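BH0493 protein (Bacillus halodurans C-125, PDB 2QEE) binds zinc and is a putative amidohydrolase that probably catalyses a metal-assisted reaction. Local coordinates at residues M222-P227 and I255-M260; K297-M302 and W411-R416; E46-H51 and E75-I80; A55-W60 and E82-K87. One frame throughout, in Å; residues are numbered along the deposited sequence. Where two conformers were deposited one is given.

Contact 1. Residues M222-P227 and I255-M260; sequences MAVSLP and IPFAMM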
# COMPACT_ATOMS: atom_id res chain seq x y z
N MET C 222 29.79 -6.43 1.07
CA MET C 222 29.48 -7.80 0.62
C MET C 222 27.95 -7.91 0.50
O MET C 222 27.23 -7.38 1.36
CB MET C 222 29.93 -8.79 1.69
CG MET C 222 31.50 -8.84 1.78
SD MET C 222 32.08 -10.06 3.02
CE MET C 222 31.90 -9.16 4.57
N ALA C 223 27.46 -8.60 -0.52
CA ALA C 223 26.01 -8.56 -0.78
C ALA C 223 25.46 -9.95 -1.03
O ALA C 223 26.17 -10.84 -1.56
CB ALA C 223 25.76 -7.73 -1.99
N VAL C 224 24.15 -10.08 -0.80
CA VAL C 224 23.42 -11.31 -1.16
C VAL C 224 21.97 -10.94 -1.43
O VAL C 224 21.51 -9.92 -0.88
CB VAL C 224 23.54 -12.35 -0.04
CG1 VAL C 224 22.82 -11.89 1.28
CG2 VAL C 224 22.98 -13.72 -0.51
N SER C 225 21.34 -11.69 -2.34
CA SER C 225 19.89 -11.60 -2.54
C SER C 225 19.25 -12.81 -1.91
O SER C 225 19.80 -13.96 -1.96
CB SER C 225 19.51 -11.48 -4.01
OG SER C 225 19.80 -12.65 -4.75
N LEU C 226 18.08 -12.59 -1.33
CA LEU C 226 17.49 -13.54 -0.38
C LEU C 226 15.99 -13.67 -0.63
O LEU C 226 15.35 -12.73 -1.12
CB LEU C 226 17.74 -13.06 1.03
CG LEU C 226 19.18 -12.89 1.47
CD1 LEU C 226 19.10 -12.13 2.76
CD2 LEU C 226 19.75 -14.33 1.71
N PRO C 227 15.44 -14.86 -0.38
CA PRO C 227 14.04 -15.19 -0.70
C PRO C 227 13.08 -14.59 0.31
O PRO C 227 13.50 -14.20 1.38
CB PRO C 227 14.02 -16.75 -0.58
CG PRO C 227 15.05 -17.05 0.44
CD PRO C 227 16.19 -16.05 0.11
N ILE C 255 33.18 -3.73 7.01
CA ILE C 255 32.55 -3.79 5.69
C ILE C 255 31.04 -4.08 5.94
O ILE C 255 30.73 -5.05 6.65
CB ILE C 255 33.18 -4.95 4.86
CG1 ILE C 255 34.67 -4.67 4.56
CG2 ILE C 255 32.48 -5.15 3.51
CD1 ILE C 255 34.91 -3.24 4.02
N PRO C 256 30.13 -3.24 5.42
CA PRO C 256 28.68 -3.57 5.58
C PRO C 256 28.29 -4.84 4.83
O PRO C 256 28.97 -5.23 3.82
CB PRO C 256 27.94 -2.37 4.95
CG PRO C 256 28.96 -1.22 4.90
CD PRO C 256 30.33 -1.92 4.75
N PHE C 257 27.18 -5.44 5.28
CA PHE C 257 26.55 -6.57 4.61
C PHE C 257 25.25 -6.07 3.94
O PHE C 257 24.36 -5.56 4.65
CB PHE C 257 26.20 -7.56 5.68
CG PHE C 257 25.61 -8.85 5.16
CD1 PHE C 257 25.86 -9.30 3.88
CD2 PHE C 257 24.80 -9.61 6.00
CE1 PHE C 257 25.29 -10.53 3.45
CE2 PHE C 257 24.24 -10.83 5.57
CZ PHE C 257 24.49 -11.25 4.29
N ALA C 258 25.17 -6.20 2.63
CA ALA C 258 24.00 -5.73 1.91
C ALA C 258 23.08 -6.92 1.69
O ALA C 258 23.49 -7.92 1.07
CB ALA C 258 24.38 -5.12 0.58
N MET C 259 21.83 -6.76 2.08
CA MET C 259 20.86 -7.83 1.90
C MET C 259 19.72 -7.30 1.03
O MET C 259 19.12 -6.30 1.37
CB MET C 259 20.29 -8.26 3.24
CG MET C 259 21.34 -8.73 4.25
SD MET C 259 20.66 -9.38 5.78
CE MET C 259 20.18 -7.91 6.59
N MET C 260 19.49 -7.97 -0.08
CA MET C 260 18.42 -7.61 -1.01
C MET C 260 17.37 -8.71 -0.89
O MET C 260 17.59 -9.80 -1.39
CB MET C 260 19.01 -7.49 -2.41
CG MET C 260 20.18 -6.46 -2.37
SD MET C 260 20.83 -6.06 -3.99
CE MET C 260 20.47 -7.44 -5.03

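Contact 2. Residues K297-M302 and W411-R416; sequences KFLVTM and WRFVGR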
# COMPACT_ATOMS: atom_id res chain seq x y z
N LYS C 297 27.39 -3.33 10.22
CA LYS C 297 26.52 -2.41 9.41
C LYS C 297 25.78 -3.18 8.31
O LYS C 297 26.38 -4.04 7.66
CB LYS C 297 27.39 -1.32 8.78
CG LYS C 297 27.89 -0.36 9.90
CD LYS C 297 28.57 0.85 9.36
CE LYS C 297 29.95 0.51 8.88
NZ LYS C 297 30.76 1.79 8.74
N PHE C 298 24.50 -2.83 8.07
CA PHE C 298 23.71 -3.57 7.13
C PHE C 298 23.03 -2.60 6.16
O PHE C 298 22.43 -1.59 6.61
CB PHE C 298 22.61 -4.33 7.88
CG PHE C 298 23.14 -5.31 8.89
CD1 PHE C 298 23.32 -6.66 8.49
CD2 PHE C 298 23.49 -4.92 10.19
CE1 PHE C 298 23.83 -7.58 9.41
CE2 PHE C 298 24.00 -5.88 11.11
CZ PHE C 298 24.15 -7.19 10.68
N LEU C 299 23.17 -2.88 4.88
CA LEU C 299 22.45 -2.12 3.85
C LEU C 299 21.30 -3.01 3.44
O LEU C 299 21.53 -4.19 3.15
CB LEU C 299 23.38 -1.87 2.66
CG LEU C 299 24.42 -0.76 2.86
CD1 LEU C 299 25.61 -1.06 1.86
CD2 LEU C 299 23.81 0.62 2.52
N VAL C 300 20.07 -2.50 3.39
CA VAL C 300 18.93 -3.38 3.02
C VAL C 300 18.04 -2.69 2.02
O VAL C 300 17.77 -1.49 2.17
CB VAL C 300 18.11 -3.75 4.27
CG1 VAL C 300 16.83 -4.65 3.94
CG2 VAL C 300 18.97 -4.50 5.30
N THR C 301 17.63 -3.45 1.02
CA THR C 301 16.53 -3.07 0.13
C THR C 301 15.60 -4.29 0.04
O THR C 301 16.08 -5.44 0.13
CB THR C 301 17.05 -2.59 -1.25
OG1 THR C 301 16.03 -1.82 -1.92
CG2 THR C 301 17.52 -3.73 -2.19
N MET C 302 14.29 -4.04 -0.16
CA MET C 302 13.34 -5.17 -0.14
C MET C 302 12.47 -5.11 -1.36
O MET C 302 12.22 -4.04 -1.91
CB MET C 302 12.48 -5.22 1.13
CG MET C 302 13.33 -5.47 2.39
SD MET C 302 12.47 -5.64 3.91
CE MET C 302 12.03 -7.45 3.74
N TRP C 411 28.79 6.91 1.21
CA TRP C 411 30.26 6.78 1.59
C TRP C 411 30.44 6.85 3.09
O TRP C 411 31.31 6.18 3.68
CB TRP C 411 31.05 7.86 0.88
CG TRP C 411 31.02 7.63 -0.60
CD1 TRP C 411 30.37 8.37 -1.54
CD2 TRP C 411 31.63 6.54 -1.28
NE1 TRP C 411 30.57 7.81 -2.80
CE2 TRP C 411 31.32 6.67 -2.64
CE3 TRP C 411 32.41 5.43 -0.86
CZ2 TRP C 411 31.80 5.76 -3.61
CZ3 TRP C 411 32.87 4.53 -1.85
CH2 TRP C 411 32.57 4.71 -3.19
N ARG C 412 29.68 7.72 3.74
CA ARG C 412 29.73 7.83 5.19
C ARG C 412 29.40 6.47 5.82
O ARG C 412 30.11 5.99 6.74
CB ARG C 412 28.74 8.91 5.64
CG ARG C 412 29.21 9.80 6.77
CD ARG C 412 28.41 11.15 6.77
NE ARG C 412 28.11 11.60 8.13
CZ ARG C 412 27.22 11.05 8.95
NH1 ARG C 412 26.52 9.97 8.58
NH2 ARG C 412 27.04 11.56 10.17
N PHE C 413 28.35 5.82 5.32
CA PHE C 413 27.92 4.57 5.95
C PHE C 413 28.94 3.42 5.76
O PHE C 413 29.16 2.61 6.68
CB PHE C 413 26.57 4.14 5.40
CG PHE C 413 25.95 2.98 6.18
CD1 PHE C 413 25.39 3.23 7.44
CD2 PHE C 413 25.88 1.69 5.63
CE1 PHE C 413 24.79 2.18 8.21
CE2 PHE C 413 25.30 0.66 6.36
CZ PHE C 413 24.76 0.89 7.66
N VAL C 414 29.53 3.33 4.58
CA VAL C 414 30.44 2.20 4.31
C VAL C 414 31.83 2.53 4.86
O VAL C 414 32.74 1.71 4.76
CB VAL C 414 30.52 1.86 2.81
CG1 VAL C 414 29.09 1.46 2.25
CG2 VAL C 414 31.12 3.02 1.98
N GLY C 415 31.96 3.73 5.41
CA GLY C 415 33.18 4.12 6.12
C GLY C 415 34.33 4.51 5.23
O GLY C 415 35.48 4.24 5.59
N ARG C 416 34.04 5.13 4.07
CA ARG C 416 35.11 5.55 3.12
C ARG C 416 34.90 6.82 2.25
O ARG C 416 34.29 7.78 2.73
CB ARG C 416 35.73 4.36 2.33
CG ARG C 416 34.79 3.38 1.69
CD ARG C 416 35.37 1.95 1.69
NE ARG C 416 35.97 1.59 0.41
CZ ARG C 416 36.42 0.37 0.10
NH1 ARG C 416 36.94 0.16 -1.10
NH2 ARG C 416 36.33 -0.63 0.98
O HOH W 1 30.18 4.66 9.22

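Contact 3. Residues E46-H51 and E75-I80; sequences ELLTYH and EQADLI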
# COMPACT_ATOMS: atom_id res chain seq x y z
N GLU C 46 21.22 -4.14 -26.60
CA GLU C 46 21.29 -4.61 -25.23
C GLU C 46 20.15 -3.94 -24.39
O GLU C 46 19.53 -4.62 -23.61
CB GLU C 46 22.62 -4.25 -24.66
CG GLU C 46 23.79 -5.03 -25.36
CD GLU C 46 23.85 -6.51 -24.98
OE1 GLU C 46 23.06 -7.01 -24.13
OE2 GLU C 46 24.75 -7.18 -25.53
N LEU C 47 19.94 -2.64 -24.59
CA LEU C 47 18.80 -1.94 -23.94
C LEU C 47 17.48 -2.65 -24.21
O LEU C 47 16.71 -2.91 -23.32
CB LEU C 47 18.67 -0.49 -24.40
CG LEU C 47 19.71 0.48 -23.82
CD1 LEU C 47 19.59 1.87 -24.49
CD2 LEU C 47 19.54 0.59 -22.28
N LEU C 48 17.23 -2.95 -25.49
CA LEU C 48 15.99 -3.58 -25.88
C LEU C 48 15.82 -5.03 -25.41
O LEU C 48 14.71 -5.49 -25.23
CB LEU C 48 15.88 -3.50 -27.41
CG LEU C 48 15.42 -2.12 -27.91
CD1 LEU C 48 15.59 -2.05 -29.46
CD2 LEU C 48 13.95 -1.72 -27.54
N THR C 49 16.94 -5.74 -25.21
CA THR C 49 16.84 -7.15 -24.80
C THR C 49 17.09 -7.36 -23.29
O THR C 49 17.23 -8.50 -22.82
CB THR C 49 17.77 -8.02 -25.68
OG1 THR C 49 19.10 -7.51 -25.54
CG2 THR C 49 17.36 -7.94 -27.12
N TYR C 50 17.15 -6.26 -22.55
CA TYR C 50 17.06 -6.20 -21.07
C TYR C 50 15.94 -7.16 -20.66
O TYR C 50 14.90 -7.21 -21.35
CB TYR C 50 16.60 -4.77 -20.71
CG TYR C 50 16.62 -4.37 -19.23
CD1 TYR C 50 17.51 -4.94 -18.32
CD2 TYR C 50 15.78 -3.34 -18.77
CE1 TYR C 50 17.58 -4.49 -16.97
CE2 TYR C 50 15.84 -2.88 -17.42
CZ TYR C 50 16.74 -3.43 -16.54
OH TYR C 50 16.78 -3.00 -15.22
N HIS C 51 16.11 -7.90 -19.56
CA HIS C 51 15.14 -8.94 -19.22
C HIS C 51 13.78 -8.36 -18.85
O HIS C 51 12.75 -9.04 -18.99
CB HIS C 51 15.67 -9.89 -18.14
CG HIS C 51 15.88 -9.28 -16.78
ND1 HIS C 51 14.86 -9.16 -15.85
CD2 HIS C 51 16.98 -8.78 -16.19
CE1 HIS C 51 15.34 -8.64 -14.73
NE2 HIS C 51 16.63 -8.40 -14.91
N GLU C 75 17.80 -9.73 -33.82
CA GLU C 75 16.44 -10.20 -34.11
C GLU C 75 15.51 -10.05 -32.90
O GLU C 75 14.36 -9.64 -33.08
CB GLU C 75 16.42 -11.67 -34.57
CG GLU C 75 16.99 -11.83 -35.97
CD GLU C 75 17.42 -13.24 -36.31
OE1 GLU C 75 17.35 -14.15 -35.46
OE2 GLU C 75 17.85 -13.43 -37.47
N GLN C 76 16.02 -10.37 -31.72
CA GLN C 76 15.25 -10.20 -30.45
C GLN C 76 14.90 -8.72 -30.31
O GLN C 76 13.74 -8.38 -30.06
CB GLN C 76 16.09 -10.67 -29.27
CG GLN C 76 16.24 -12.20 -29.17
CD GLN C 76 17.23 -12.60 -28.11
OE1 GLN C 76 17.97 -11.77 -27.59
NE2 GLN C 76 17.31 -13.89 -27.82
N ALA C 77 15.90 -7.86 -30.49
CA ALA C 77 15.67 -6.41 -30.36
C ALA C 77 14.66 -5.89 -31.37
O ALA C 77 13.80 -5.08 -31.05
CB ALA C 77 17.00 -5.67 -30.45
N ASP C 78 14.74 -6.34 -32.63
CA ASP C 78 13.76 -6.02 -33.62
C ASP C 78 12.33 -6.44 -33.20
O ASP C 78 11.37 -5.70 -33.41
CB ASP C 78 14.09 -6.78 -34.94
CG ASP C 78 15.25 -6.19 -35.71
OD1 ASP C 78 15.66 -5.04 -35.47
OD2 ASP C 78 15.73 -6.90 -36.62
N LEU C 79 12.18 -7.67 -32.70
CA LEU C 79 10.88 -8.17 -32.28
C LEU C 79 10.32 -7.28 -31.12
O LEU C 79 9.13 -6.89 -31.13
CB LEU C 79 11.01 -9.61 -31.76
CG LEU C 79 9.67 -10.23 -31.31
CD1 LEU C 79 8.67 -10.40 -32.45
CD2 LEU C 79 9.86 -11.53 -30.54
N ILE C 80 11.17 -7.03 -30.13
CA ILE C 80 10.79 -6.19 -28.94
C ILE C 80 10.35 -4.80 -29.40
O ILE C 80 9.29 -4.31 -28.98
CB ILE C 80 11.87 -6.20 -27.84
CG1 ILE C 80 11.91 -7.63 -27.23
CG2 ILE C 80 11.61 -5.08 -26.74
CD1 ILE C 80 13.11 -7.91 -26.32

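Contact 4. Residues A55-W60 and E82-K87; sequences AEVMRW and EELFIK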
# COMPACT_ATOMS: atom_id res chain seq x y z
N ALA C 55 10.26 -10.05 -20.44
CA ALA C 55 9.00 -10.35 -19.76
C ALA C 55 7.85 -9.64 -20.49
O ALA C 55 6.82 -10.24 -20.82
CB ALA C 55 9.08 -9.89 -18.29
N GLU C 56 8.02 -8.34 -20.79
CA GLU C 56 6.91 -7.60 -21.37
C GLU C 56 6.55 -8.09 -22.78
O GLU C 56 5.38 -8.21 -23.08
CB GLU C 56 7.22 -6.09 -21.36
CG GLU C 56 7.21 -5.57 -19.89
CD GLU C 56 7.52 -4.09 -19.80
OE1 GLU C 56 7.13 -3.33 -20.73
OE2 GLU C 56 8.16 -3.73 -18.77
N VAL C 57 7.56 -8.42 -23.60
CA VAL C 57 7.24 -8.80 -25.01
C VAL C 57 6.52 -10.16 -24.99
O VAL C 57 5.59 -10.43 -25.79
CB VAL C 57 8.50 -8.82 -25.93
CG1 VAL C 57 9.46 -10.04 -25.65
CG2 VAL C 57 8.09 -8.73 -27.38
N MET C 58 6.90 -10.98 -24.01
CA MET C 58 6.28 -12.32 -23.94
C MET C 58 4.78 -12.26 -23.58
O MET C 58 4.05 -13.22 -23.87
CB MET C 58 7.08 -13.28 -23.04
CG MET C 58 8.50 -13.68 -23.53
SD MET C 58 8.67 -14.19 -25.31
CE MET C 58 7.46 -15.37 -25.23
N ARG C 59 4.29 -11.15 -23.01
CA ARG C 59 2.83 -10.99 -22.82
C ARG C 59 2.08 -10.70 -24.09
O ARG C 59 0.89 -10.88 -24.11
CB ARG C 59 2.50 -9.86 -21.82
CG ARG C 59 2.89 -10.23 -20.39
CD ARG C 59 2.30 -9.26 -19.34
NE ARG C 59 0.84 -9.14 -19.44
CZ ARG C 59 -0.01 -10.13 -19.09
NH1 ARG C 59 0.45 -11.26 -18.57
NH2 ARG C 59 -1.30 -9.98 -19.24
N TRP C 60 2.76 -10.26 -25.17
CA TRP C 60 2.09 -9.89 -26.41
C TRP C 60 2.36 -10.80 -27.57
O TRP C 60 1.48 -11.02 -28.40
CB TRP C 60 2.55 -8.48 -26.85
CG TRP C 60 1.86 -7.33 -26.12
CD1 TRP C 60 2.48 -6.37 -25.29
CD2 TRP C 60 0.49 -6.95 -26.21
NE1 TRP C 60 1.55 -5.47 -24.86
CE2 TRP C 60 0.31 -5.80 -25.40
CE3 TRP C 60 -0.64 -7.49 -26.86
CZ2 TRP C 60 -0.92 -5.17 -25.25
CZ3 TRP C 60 -1.88 -6.86 -26.72
CH2 TRP C 60 -2.01 -5.70 -25.92
N GLU C 82 9.17 -3.86 -32.46
CA GLU C 82 7.88 -3.96 -33.13
C GLU C 82 6.71 -4.20 -32.15
O GLU C 82 5.69 -3.52 -32.25
CB GLU C 82 7.95 -5.07 -34.20
CG GLU C 82 6.67 -5.30 -34.95
CD GLU C 82 6.28 -4.16 -35.91
OE1 GLU C 82 7.12 -3.27 -36.22
OE2 GLU C 82 5.10 -4.15 -36.31
N GLU C 83 6.88 -5.12 -31.20
CA GLU C 83 5.75 -5.56 -30.37
C GLU C 83 5.42 -4.55 -29.27
O GLU C 83 4.26 -4.39 -28.94
CB GLU C 83 6.06 -6.89 -29.68
CG GLU C 83 6.26 -8.08 -30.71
CD GLU C 83 4.93 -8.73 -31.13
OE1 GLU C 83 3.85 -8.26 -30.71
OE2 GLU C 83 4.95 -9.76 -31.85
N LEU C 84 6.44 -3.90 -28.72
CA LEU C 84 6.21 -3.01 -27.53
C LEU C 84 6.27 -1.52 -27.85
O LEU C 84 5.86 -0.70 -27.03
CB LEU C 84 7.26 -3.29 -26.48
CG LEU C 84 7.29 -4.67 -25.83
CD1 LEU C 84 8.28 -4.68 -24.73
CD2 LEU C 84 5.88 -5.17 -25.36
N PHE C 85 6.82 -1.15 -29.00
CA PHE C 85 6.87 0.25 -29.37
C PHE C 85 5.99 0.60 -30.57
O PHE C 85 5.45 1.73 -30.65
CB PHE C 85 8.33 0.70 -29.64
CG PHE C 85 9.24 0.60 -28.45
CD1 PHE C 85 9.71 1.76 -27.85
CD2 PHE C 85 9.65 -0.65 -27.96
CE1 PHE C 85 10.55 1.72 -26.72
CE2 PHE C 85 10.50 -0.74 -26.87
CZ PHE C 85 10.97 0.47 -26.25
N ILE C 86 5.95 -0.29 -31.57
CA ILE C 86 5.19 0.01 -32.78
C ILE C 86 3.72 -0.43 -32.70
O ILE C 86 2.81 0.33 -33.02
CB ILE C 86 5.93 -0.58 -34.07
CG1 ILE C 86 7.37 -0.09 -34.15
CG2 ILE C 86 5.19 -0.25 -35.35
CD1 ILE C 86 7.52 1.49 -34.08
N LYS C 87 3.46 -1.68 -32.29
CA LYS C 87 2.11 -2.25 -32.26
C LYS C 87 1.31 -1.83 -31.03
O LYS C 87 0.10 -2.00 -31.01
CB LYS C 87 2.20 -3.79 -32.23
CG LYS C 87 2.72 -4.38 -33.60
CD LYS C 87 2.80 -5.89 -33.40
CE LYS C 87 3.11 -6.62 -34.68
NZ LYS C 87 2.74 -8.08 -34.47

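Contact 1. Residues M222-P227 and I255-M260
Met-222 meets the start of the second segment with backbone and side chain alike. Its N donates to Pro-256 O, and the bend at chi3 (-81°) brings CE to 4.2 Å from Ile-255 CG2, the two side chains crossing at about a right angle. Met-222 O accepts from Ala-258 N at 2.7 Å, an almost straight bond, and lies in plane at the edge of the Phe-257 ring. Ala-223 points to the other face of the sheet, where its CB rests 3.9 Å from Ala-258 CB. Val-224 is back on the Phe-257 face: CG1, set between the backbone N and the carbonyl carbon (chi1 65°), touches Phe-257 CZ at 3.5 Å. Its backbone bonds in both directions, N to Ala-258 O and O to Met-260 N, as a parallel ladder requires. Ser-225 lays CB against Met-260 O, while its OG is held by Asp-174. Leu-226 carries the pairing on, its N bonded to Met-260 O at 2.8 Å and CD1 against Met-259 CB at 4.1 Å. The two strands, joined through helix 237-253, form a beta-alpha-beta unit consistent with an amidohydrolase beta/alpha barrel, and this helix packs on Met-222, Leu-226 and Phe-257. Strand 171-172 pairs beyond Ala-223, strand 298-302 continues the sheet beyond Met-259, and Met-260, on the face of Ala-223 and Ser-225, looks toward the zinc ligand His-28.

Contact 2. Residues K297-M302 and W411-R416
Lys-297 and Phe-413 are brought together by their torsions: the phenylalanine CG stands anti to its backbone N (chi1 -170°), and the lysine bends at chi3 (-76°), which places CE on course for the helix end. The two side chains slide past each other in opposite directions. Lys-297 CB sits 3.6 Å from Phe-413 CZ, and CD lies over the centre of one ring face, 4.2 Å from the centroid, a CH-pi contact. Farther out over the same face, NZ bonds to Phe-413 O at 2.7 Å, approaching tilted 31° from the carbonyl plane. The same NZ gives a hydrogen bond to a water, which donates to Arg-412 O at 2.8 Å. Leu-299 adds its CD2, 3.9 Å from Phe-413 CD2, and its CD1 reaches Val-414 CG1 at 4.3 Å.

The carbonyls belong to the last turn of helix 395-414, where Gly-415, with positive phi, closes a Schellman motif; Arg-416 N bonds back to Trp-411 O. An alanine in place of Lys-297 would probably leave Phe-413 O without its ammonium partner, take away the CD packing over the ring face and cost the water one of its anchors. The start of strand 298-302 is thus tied to the end of helix 395-414 by the lysine chain and Leu-299 on the ring and by the ammonium on the carbonyl. Bonded to one carbonyl, and through a water to a second, at a helix C-terminus, the ammonium group is likely to be stabilised as a cation and to offset the partial negative charge there.

Contact 3. Residues E46-H51 and E75-I80
Ile-80 presses its CD1 against Leu-48 O at 3.1 Å, a tight approach. The isoleucine is extended at chi2 (168°), with CD1 anti to CA and carrying the contact. Ile-80 CG2 also lies 3.5 Å from Leu-48 O. That carbonyl, at the end of helix 44-48, is buried with no polar partner in the model. Leu-48 runs past Ile-80 in the opposite direction, its CD2 4.2 Å from Ile-80 CG2. Its CB lies 3.9 Å from Ala-77 CB, and its CD1 comes 4.0 Å from that methyl too.

Thr-49 takes the other end of the contact. Its OG1 stands between the backbone N and the carbonyl carbon (chi1 57°) and bonds to Asp-45 O and Lys-73, which leaves CG2 to lie 3.7 Å from Gln-76 CB, the side chains crossing at about a right angle. Gln-76 extends past this methyl to bond Phe-68 O with NE2. An alanine in place of Ile-80 would probably open a gap beside Leu-48 O and leave the CD2 methyl of Leu-48 without this neighbour.

No hydrogen bond joins the segments; methyl and methylene groups do the touching, on each other and on backbone atoms. The end of helix 44-48, just before Tyr-50 at the N-cap position of helix 51-58, packs on the flank of helix 73-86, helix-to-helix packing in a helical region away from the zinc site.

Contact 4. Residues A55-W60 and E82-K87
Leu-84 drives its two methyls into the end of helix 51-58, in a helix-to-helix packing that joins this end to the last turn of helix 73-86. CD1, anti to CA (chi2 -173°), reaches Glu-56 CB at 3.8 Å, and CD2 lies 3.9 Å from Val-57 CA and 3.6 Å from Trp-60 CD1. The leucine and the indole cross obliquely, CD1 lying on Glu-56 and CD2 reaching both Val-57 and Trp-60.

Glu-83 packs with its aliphatic part. Its CB is 3.6 Å from Val-57 CG2 and its CG follows, the two side chains crossing at about a right angle; the bend at chi2 (-84°) then turns CD and its carboxylate off this line. OE1 passes 4.1 Å from Trp-60 CB on its way to a salt bridge with Arg-88, while OE2 bonds Thr-61; Lys-87 offers a further, long ion pair. With such partners the buried carboxylate is likely to stay charged.

Trp-60, whose indole also meets Arg-88 in a cation-pi contact, packs on Thr-349 of a third subunit. The carboxylate of Glu-56 goes to other partners, OE2 bridged to Arg-316 of that subunit and OE1 bonded to Ser-92, so the pairing backs a subunit interface. Leu-84 itself sits in a wider pi-type turn, where Lys-87 N bonds Glu-82 O at 2.9 Å.

In the fold
The four contacts fall into two pairs on opposite sides of the chain's centre. Contacts 1 and 2 share the sheet: Met-259 N and Leu-299 O, 2.8 Å apart, probably bond between neighbouring strands, and Pro-256 CG packs on Val-414 CA at 3.8 Å. Contact 1 is the one closest to the metal, with the Met-260 side chain about 4 Å from the bound zinc ion, against about 12 Å for the Leu-299 side chain of contact 2. Contacts 3 and 4 both use helix 73-86 and cross along the chain; Leu-48 CD2 meets Phe-85 CE2 at 3.6 Å. Their centres lie about 30 and 33 Å from that of contact 1, away from the metal site.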